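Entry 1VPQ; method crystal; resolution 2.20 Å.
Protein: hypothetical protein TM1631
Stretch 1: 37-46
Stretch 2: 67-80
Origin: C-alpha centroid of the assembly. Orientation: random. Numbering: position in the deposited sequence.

Stretch 1, residues 37-46: PSQFLKYYWA
Stretch 2 67-80: SFVQMLRKTPPDFY

The contact is a small, mainly apolar and aromatic one, burying 438 Å² in total, in which one face of a short helix packs against the end of a second helix and the turns that follow it, with no direct hydrogen bond across among the atoms modelled and a single water bridging the two. Stretch 1 opens with a 3-10 segment, 37-39; Gln39 occupies the N-cap position, right before helix 40-46, whose i to i+4 bonds include Tyr44 N to Phe40 O at 2.9 Å. Stretch 2 enters at Ser67 in a helix that begins earlier in the chain, then makes type I turns at Leu72-Thr75 and Pro76-Phe79. Register advances in the same sense along both stretches: CA of Leu41 lies 8.5 Å from CA of Met71, and CA of Trp45 7.5 Å from CA of Phe79.

Leu41, Tyr44 and Trp45 all point toward stretch 2, as the helical repeat of three to four residues allows. Leu41 (t, p) spreads its branched end between several partners: CD2 lies 4.0 Å from Met71 CE, while CD1 lies 3.9 Å from Phe79 CE2. Met71 (t, t, p) suits this place because its flexible chain can follow the leucine's surface. Phe79 (chi1 t, chi2 73°) also reaches Tyr44 (chi1 t, chi2 -89°), rim to rim, with Phe79 CZ 3.6 Å from Tyr44 CE1 and planes at 87°.

Trp45 (chi1 p, chi2 -103°) meets Phe79 obliquely, its five-membered ring at 48° to the phenyl plane and Trp45 CB 3.6 Å from Phe79 CD1. One indole face takes CH-pi contacts: Pro76 CD sits 3.4 Å from the six-membered centroid, Thr75 CG2 4.3 Å from the five-membered; proline's CD, polarized by nitrogen, suits an electron-rich face. Thr75 (chi1 m) donates from OG1 to Met71 O at 2.9 Å, tying turn to helix. Trp45 NE1 donates to the water's oxygen at 3.1 Å; that oxygen donates weakly to Lys74 O, also 3.1 Å away.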

# COMPACT_ATOMS: atom_id res chain seq x y z
N PRO A 37 -9.04 -21.64 2.19
CA PRO A 37 -8.95 -20.21 1.85
C PRO A 37 -9.82 -19.30 2.73
O PRO A 37 -9.48 -18.14 2.95
CB PRO A 37 -9.42 -20.16 0.39
CG PRO A 37 -9.24 -21.54 -0.12
CD PRO A 37 -9.52 -22.43 1.04
N SER A 38 -10.93 -19.85 3.22
CA SER A 38 -11.82 -19.13 4.14
C SER A 38 -11.20 -18.86 5.52
O SER A 38 -11.71 -18.05 6.28
CB SER A 38 -13.13 -19.90 4.31
OG SER A 38 -12.88 -21.21 4.77
N GLN A 39 -10.10 -19.55 5.83
CA GLN A 39 -9.36 -19.35 7.09
C GLN A 39 -8.05 -18.58 6.89
O GLN A 39 -7.26 -18.45 7.82
CB GLN A 39 -9.08 -20.70 7.76
N PHE A 40 -7.82 -18.08 5.67
CA PHE A 40 -6.62 -17.31 5.36
C PHE A 40 -6.51 -16.04 6.21
O PHE A 40 -5.45 -15.74 6.74
CB PHE A 40 -6.59 -16.87 3.88
CG PHE A 40 -6.17 -17.94 2.90
CD1 PHE A 40 -5.65 -19.16 3.31
CD2 PHE A 40 -6.28 -17.68 1.54
CE1 PHE A 40 -5.26 -20.12 2.37
CE2 PHE A 40 -5.89 -18.63 0.60
CZ PHE A 40 -5.38 -19.85 1.01
N LEU A 41 -7.61 -15.29 6.29
CA LEU A 41 -7.59 -14.03 7.02
C LEU A 41 -7.37 -14.25 8.52
O LEU A 41 -6.59 -13.54 9.13
CB LEU A 41 -8.86 -13.21 6.77
CG LEU A 41 -8.90 -11.85 7.49
CD1 LEU A 41 -7.75 -10.93 7.06
CD2 LEU A 41 -10.24 -11.16 7.27
N LYS A 42 -8.07 -15.23 9.09
CA LYS A 42 -7.88 -15.58 10.50
C LYS A 42 -6.44 -16.01 10.77
O LYS A 42 -5.84 -15.59 11.77
CB LYS A 42 -8.84 -16.68 10.93
CG LYS A 42 -8.77 -17.02 12.41
CD LYS A 42 -9.88 -17.96 12.79
CE LYS A 42 -9.94 -18.20 14.29
NZ LYS A 42 -11.21 -18.90 14.66
N TYR A 43 -5.88 -16.83 9.89
CA TYR A 43 -4.48 -17.28 10.02
C TYR A 43 -3.51 -16.10 9.92
O TYR A 43 -2.52 -16.04 10.64
CB TYR A 43 -4.12 -18.34 8.97
CG TYR A 43 -2.91 -19.15 9.37
CD1 TYR A 43 -1.61 -18.71 9.08
CD2 TYR A 43 -3.05 -20.35 10.06
CE1 TYR A 43 -0.49 -19.46 9.45
CE2 TYR A 43 -1.93 -21.11 10.45
CZ TYR A 43 -0.66 -20.65 10.14
OH TYR A 43 0.44 -21.40 10.51
N TYR A 44 -3.81 -15.19 9.01
CA TYR A 44 -3.03 -13.97 8.82
C TYR A 44 -2.90 -13.13 10.12
O TYR A 44 -1.78 -12.79 10.52
CB TYR A 44 -3.67 -13.15 7.69
CG TYR A 44 -2.99 -11.86 7.33
CD1 TYR A 44 -3.32 -10.67 7.98
CD2 TYR A 44 -2.05 -11.81 6.31
CE1 TYR A 44 -2.71 -9.47 7.64
CE2 TYR A 44 -1.44 -10.61 5.95
CZ TYR A 44 -1.76 -9.44 6.63
OH TYR A 44 -1.17 -8.25 6.30
N TRP A 45 -4.02 -12.82 10.77
CA TRP A 45 -3.99 -11.97 11.98
C TRP A 45 -3.78 -12.73 13.29
O TRP A 45 -3.11 -12.20 14.20
CB TRP A 45 -5.23 -11.06 12.09
CG TRP A 45 -6.58 -11.74 12.25
CD1 TRP A 45 -7.53 -11.90 11.28
CD2 TRP A 45 -7.15 -12.28 13.46
NE1 TRP A 45 -8.64 -12.53 11.80
CE2 TRP A 45 -8.43 -12.78 13.13
CE3 TRP A 45 -6.69 -12.40 14.78
CZ2 TRP A 45 -9.26 -13.40 14.07
CZ3 TRP A 45 -7.52 -13.02 15.72
CH2 TRP A 45 -8.79 -13.51 15.36
N ALA A 46 -4.34 -13.93 13.41
CA ALA A 46 -4.29 -14.69 14.67
C ALA A 46 -2.96 -15.41 14.89
O ALA A 46 -2.48 -15.48 16.02
CB ALA A 46 -5.43 -15.69 14.74
N SER A 67 -17.73 -10.38 0.66
CA SER A 67 -17.14 -11.44 1.48
C SER A 67 -16.16 -10.92 2.52
O SER A 67 -15.94 -11.56 3.54
CB SER A 67 -16.45 -12.49 0.61
OG SER A 67 -17.41 -13.22 -0.15
N PHE A 68 -15.56 -9.76 2.25
CA PHE A 68 -14.68 -9.11 3.23
C PHE A 68 -15.48 -8.49 4.37
O PHE A 68 -15.15 -8.67 5.54
CB PHE A 68 -13.81 -8.05 2.56
CG PHE A 68 -12.80 -7.44 3.49
CD1 PHE A 68 -11.68 -8.17 3.88
CD2 PHE A 68 -12.98 -6.16 4.00
CE1 PHE A 68 -10.74 -7.62 4.75
CE2 PHE A 68 -12.04 -5.60 4.87
CZ PHE A 68 -10.92 -6.33 5.24
N VAL A 69 -16.53 -7.75 4.03
CA VAL A 69 -17.37 -7.05 5.01
C VAL A 69 -18.12 -8.02 5.95
O VAL A 69 -18.32 -7.72 7.13
CB VAL A 69 -18.34 -6.07 4.30
CG1 VAL A 69 -19.32 -5.45 5.28
CG2 VAL A 69 -17.56 -4.97 3.61
N GLN A 70 -18.53 -9.18 5.43
CA GLN A 70 -19.14 -10.23 6.26
C GLN A 70 -18.10 -10.90 7.16
O GLN A 70 -18.35 -11.17 8.34
CB GLN A 70 -19.81 -11.28 5.38
CG GLN A 70 -20.99 -10.75 4.56
CD GLN A 70 -21.47 -11.74 3.51
OE1 GLN A 70 -21.00 -12.88 3.44
NE2 GLN A 70 -22.42 -11.31 2.68
N MET A 71 -16.92 -11.15 6.60
CA MET A 71 -15.80 -11.78 7.31
C MET A 71 -15.18 -10.83 8.35
O MET A 71 -14.45 -11.27 9.24
CB MET A 71 -14.75 -12.20 6.28
CG MET A 71 -13.72 -13.23 6.73
SD MET A 71 -12.90 -14.04 5.30
CE MET A 71 -12.42 -12.63 4.30
N LEU A 72 -15.47 -9.54 8.22
CA LEU A 72 -14.96 -8.50 9.12
C LEU A 72 -15.66 -8.53 10.48
O LEU A 72 -15.06 -8.22 11.51
CB LEU A 72 -15.17 -7.12 8.47
CG LEU A 72 -14.14 -6.03 8.75
CD1 LEU A 72 -12.74 -6.45 8.30
CD2 LEU A 72 -14.58 -4.77 8.03
N ARG A 73 -16.94 -8.90 10.46
CA ARG A 73 -17.74 -9.11 11.67
C ARG A 73 -17.17 -10.21 12.60
O ARG A 73 -17.56 -10.30 13.77
CB ARG A 73 -19.18 -9.45 11.27
CG ARG A 73 -20.15 -9.62 12.43
N LYS A 74 -16.28 -11.05 12.06
CA LYS A 74 -15.62 -12.13 12.82
C LYS A 74 -14.14 -11.83 13.07
O LYS A 74 -13.39 -12.71 13.49
CB LYS A 74 -15.75 -13.46 12.06
CG LYS A 74 -17.17 -13.84 11.67
CD LYS A 74 -17.20 -15.06 10.78
N THR A 75 -13.75 -10.58 12.82
CA THR A 75 -12.36 -10.13 12.98
C THR A 75 -12.29 -9.24 14.22
O THR A 75 -13.18 -8.43 14.43
CB THR A 75 -11.91 -9.31 11.75
OG1 THR A 75 -12.22 -10.03 10.55
CG2 THR A 75 -10.41 -9.03 11.79
N PRO A 76 -11.22 -9.38 15.03
CA PRO A 76 -11.14 -8.59 16.26
C PRO A 76 -11.02 -7.08 16.01
O PRO A 76 -10.56 -6.67 14.95
CB PRO A 76 -9.86 -9.11 16.93
CG PRO A 76 -9.04 -9.64 15.80
CD PRO A 76 -10.05 -10.27 14.89
N PRO A 77 -11.43 -6.26 17.01
CA PRO A 77 -11.39 -4.79 16.92
C PRO A 77 -10.05 -4.18 16.49
O PRO A 77 -10.04 -3.16 15.79
CB PRO A 77 -11.72 -4.35 18.35
CG PRO A 77 -12.45 -5.47 18.95
CD PRO A 77 -11.96 -6.71 18.30
N ASP A 78 -8.94 -4.78 16.92
CA ASP A 78 -7.61 -4.25 16.62
C ASP A 78 -7.00 -4.84 15.35
O ASP A 78 -5.80 -5.13 15.30
CB ASP A 78 -6.66 -4.43 17.83
CG ASP A 78 -6.30 -5.90 18.09
OD1 ASP A 78 -7.14 -6.79 17.83
OD2 ASP A 78 -5.17 -6.15 18.57
N PHE A 79 -7.82 -5.02 14.32
CA PHE A 79 -7.31 -5.35 12.99
C PHE A 79 -7.77 -4.27 12.03
O PHE A 79 -8.96 -3.95 11.96
CB PHE A 79 -7.77 -6.72 12.52
CG PHE A 79 -7.06 -7.19 11.28
CD1 PHE A 79 -5.74 -7.60 11.33
CD2 PHE A 79 -7.72 -7.19 10.06
CE1 PHE A 79 -5.08 -8.02 10.19
CE2 PHE A 79 -7.07 -7.62 8.91
CZ PHE A 79 -5.75 -8.04 8.97
N TYR A 80 -6.81 -3.72 11.29
CA TYR A 80 -7.01 -2.54 10.46
C TYR A 80 -6.63 -2.82 9.03
O TYR A 80 -6.02 -3.83 8.72
CB TYR A 80 -6.15 -1.40 10.98
CG TYR A 80 -6.38 -1.08 12.43
CD1 TYR A 80 -7.47 -0.32 12.83
CD2 TYR A 80 -5.51 -1.56 13.40
CE1 TYR A 80 -7.68 -0.03 14.17
CE2 TYR A 80 -5.72 -1.29 14.74
CZ TYR A 80 -6.80 -0.52 15.12
OH TYR A 80 -6.99 -0.25 16.44
O HOH W 1 -11.57 -13.30 11.09